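Local coordinates for protein putative oxidoreductase (Thermus thermophilus, PDB 2ISM) that is a putative oxidoreductase of the glucose/sorbosone dehydrogenase family, folded as a six-bladed beta-propeller that carries a calcium ion, at residues G43-E48 / I53-E58. Residues are numbered along the deposited sequence; the frame is centred on the assembly and turned at random.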
loop_
_atom_site.group_PDB
_atom_site.type_symbol
_atom_site.label_atom_id
_atom_site.label_comp_id
_atom_site.label_asym_id
_atom_site.label_seq_id
_atom_site.Cartn_x
_atom_site.Cartn_y
_atom_site.Cartn_z
ATOM N N GLY B 43 8.358 5.230 18.799
ATOM C CA GLY B 43 9.702 5.727 18.568
ATOM C C GLY B 43 10.369 5.058 17.376
ATOM O O GLY B 43 9.848 4.095 16.818
ATOM N N MET B 44 11.530 5.566 16.985
ATOM C CA MET B 44 12.251 5.009 15.851
ATOM C C MET B 44 13.754 5.018 16.109
ATOM O O MET B 44 14.319 6.055 16.459
ATOM C CB MET B 44 11.941 5.829 14.600
ATOM C CG MET B 44 12.487 5.266 13.307
ATOM S SD MET B 44 12.097 6.361 11.920
ATOM C CE MET B 44 10.342 6.570 12.158
ATOM N N LEU B 45 14.397 3.862 15.949
ATOM C CA LEU B 45 15.838 3.774 16.137
ATOM C C LEU B 45 16.503 3.906 14.770
ATOM O O LEU B 45 16.053 3.324 13.781
ATOM C CB LEU B 45 16.219 2.441 16.792
ATOM C CG LEU B 45 15.674 2.207 18.202
ATOM C CD1 LEU B 45 16.134 0.845 18.717
ATOM C CD2 LEU B 45 16.163 3.314 19.129
ATOM N N ILE B 46 17.573 4.685 14.720
ATOM C CA ILE B 46 18.289 4.925 13.479
ATOM C C ILE B 46 19.765 4.631 13.691
ATOM O O ILE B 46 20.399 5.243 14.546
ATOM C CB ILE B 46 18.172 6.402 13.052
ATOM C CG1 ILE B 46 16.708 6.840 13.059
ATOM C CG2 ILE B 46 18.789 6.591 11.672
ATOM C CD1 ILE B 46 16.523 8.354 12.940
ATOM N N ALA B 47 20.309 3.699 12.917
ATOM C CA ALA B 47 21.723 3.367 13.035
ATOM C C ALA B 47 22.548 4.229 12.085
ATOM O O ALA B 47 22.350 4.182 10.873
ATOM C CB ALA B 47 21.943 1.886 12.725
ATOM N N GLU B 48 23.460 5.026 12.641
ATOM C CA GLU B 48 24.342 5.873 11.837
ATOM C C GLU B 48 25.671 5.130 11.741
ATOM O O GLU B 48 26.228 4.718 12.753
ATOM C CB GLU B 48 24.553 7.228 12.508
ATOM C CG GLU B 48 23.365 8.172 12.397
ATOM C CD GLU B 48 23.653 9.516 13.039
ATOM O OE1 GLU B 48 23.692 9.577 14.283
ATOM O OE2 GLU B 48 23.858 10.504 12.302
ATOM N N ILE B 53 23.504 5.054 17.516
ATOM C CA ILE B 53 22.146 4.571 17.283
ATOM C C ILE B 53 21.304 5.717 17.831
ATOM O O ILE B 53 21.337 6.000 19.032
ATOM C CB ILE B 53 21.810 3.301 18.086
ATOM C CG1 ILE B 53 22.655 2.126 17.588
ATOM C CG2 ILE B 53 20.317 2.990 17.961
ATOM C CD1 ILE B 53 22.396 0.819 18.320
ATOM N N ARG B 54 20.573 6.393 16.953
ATOM C CA ARG B 54 19.754 7.519 17.367
ATOM C C ARG B 54 18.320 7.107 17.631
ATOM O O ARG B 54 17.833 6.118 17.085
ATOM C CB ARG B 54 19.761 8.611 16.288
ATOM C CG ARG B 54 21.144 9.039 15.834
ATOM C CD ARG B 54 21.938 9.656 16.975
ATOM N NE ARG B 54 21.504 11.013 17.283
ATOM C CZ ARG B 54 21.720 12.064 16.497
ATOM N NH1 ARG B 54 22.364 11.919 15.346
ATOM N NH2 ARG B 54 21.308 13.268 16.871
ATOM N N LEU B 55 17.653 7.883 18.479
ATOM C CA LEU B 55 16.254 7.651 18.809
ATOM C C LEU B 55 15.490 8.892 18.385
ATOM O O LEU B 55 15.802 9.996 18.830
ATOM C CB LEU B 55 16.056 7.451 20.317
ATOM C CG LEU B 55 14.586 7.502 20.772
ATOM C CD1 LEU B 55 13.845 6.262 20.272
ATOM C CD2 LEU B 55 14.503 7.585 22.291
ATOM N N PHE B 56 14.515 8.719 17.502
ATOM C CA PHE B 56 13.694 9.840 17.073
ATOM C C PHE B 56 12.323 9.568 17.670
ATOM O O PHE B 56 11.717 8.523 17.413
ATOM C CB PHE B 56 13.597 9.918 15.553
ATOM C CG PHE B 56 12.878 11.143 15.066
ATOM C CD1 PHE B 56 13.419 12.409 15.276
ATOM C CD2 PHE B 56 11.645 11.037 14.432
ATOM C CE1 PHE B 56 12.740 13.554 14.861
ATOM C CE2 PHE B 56 10.958 12.172 14.014
ATOM C CZ PHE B 56 11.507 13.436 14.230
ATOM N N ARG B 57 11.847 10.504 18.481
ATOM C CA ARG B 57 10.565 10.344 19.147
ATOM C C ARG B 57 9.970 11.710 19.455
ATOM O O ARG B 57 10.653 12.587 19.982
ATOM C CB ARG B 57 10.770 9.566 20.447
ATOM C CG ARG B 57 9.502 9.137 21.153
ATOM C CD ARG B 57 9.818 8.691 22.574
ATOM N NE ARG B 57 8.664 8.096 23.241
ATOM C CZ ARG B 57 8.594 7.865 24.548
ATOM N NH1 ARG B 57 9.613 8.184 25.335
ATOM N NH2 ARG B 57 7.507 7.311 25.069
ATOM N N GLU B 58 8.699 11.888 19.118
ATOM C CA GLU B 58 8.017 13.151 19.373
ATOM C C GLU B 58 8.815 14.348 18.865
ATOM O O GLU B 58 9.020 15.325 19.586
ATOM C CB GLU B 58 7.751 13.295 20.873
ATOM C CG GLU B 58 6.692 12.340 21.407
ATOM C CD GLU B 58 6.672 12.279 22.922
ATOM O OE1 GLU B 58 7.114 13.258 23.563
ATOM O OE2 GLU B 58 6.203 11.259 23.471
#
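L45 and L55 meet on one face of a two-stranded antiparallel ladder, where L45 CD2 lies 3.9 Å from L55 CD1. L55 meets L45 with CG anti to its backbone N (chi1 168°), and the second torsion brings CD1 back over strand 44-48. On the same face L45 CB touches I53 CG2 at 4.3 Å. This surface packs on the neighbouring strand 77-82, L45 against L80 and L82, I53 against L77 and L80. The other face carries M44, I46, R54 and F56; here the end of I46, CD1, rests on F56 CB at 4.2 Å, while the F56 ring leads away from strand 44-48.

Four backbone bonds join the strands, two each from the hydrogen-bonded pairs M44–F56 and I46–R54. F56 N to M44 O is nearly straight; M44 N to F56 O, near the end of the ladder, is bent to 136°.

At the polar edge R54, folded at chi2 and chi3, swings its guanidinium beside E48. R54 NH1 gives E48 OE1 a salt-bridging hydrogen bond of 2.9 Å, in the guanidinium plane but from above the carboxylate plane, the two planes being 36° apart. R52 NE also pairs with OE1, and E31 N binds OE2, so both carboxylate oxygens are held; the two arginines probably stabilise the buried negative charge.

The hairpin supplies the middle two strands of a four-stranded up-and-down antiparallel sheet, flanked by 33-38 and 60-66, which forms one blade of the beta-propeller.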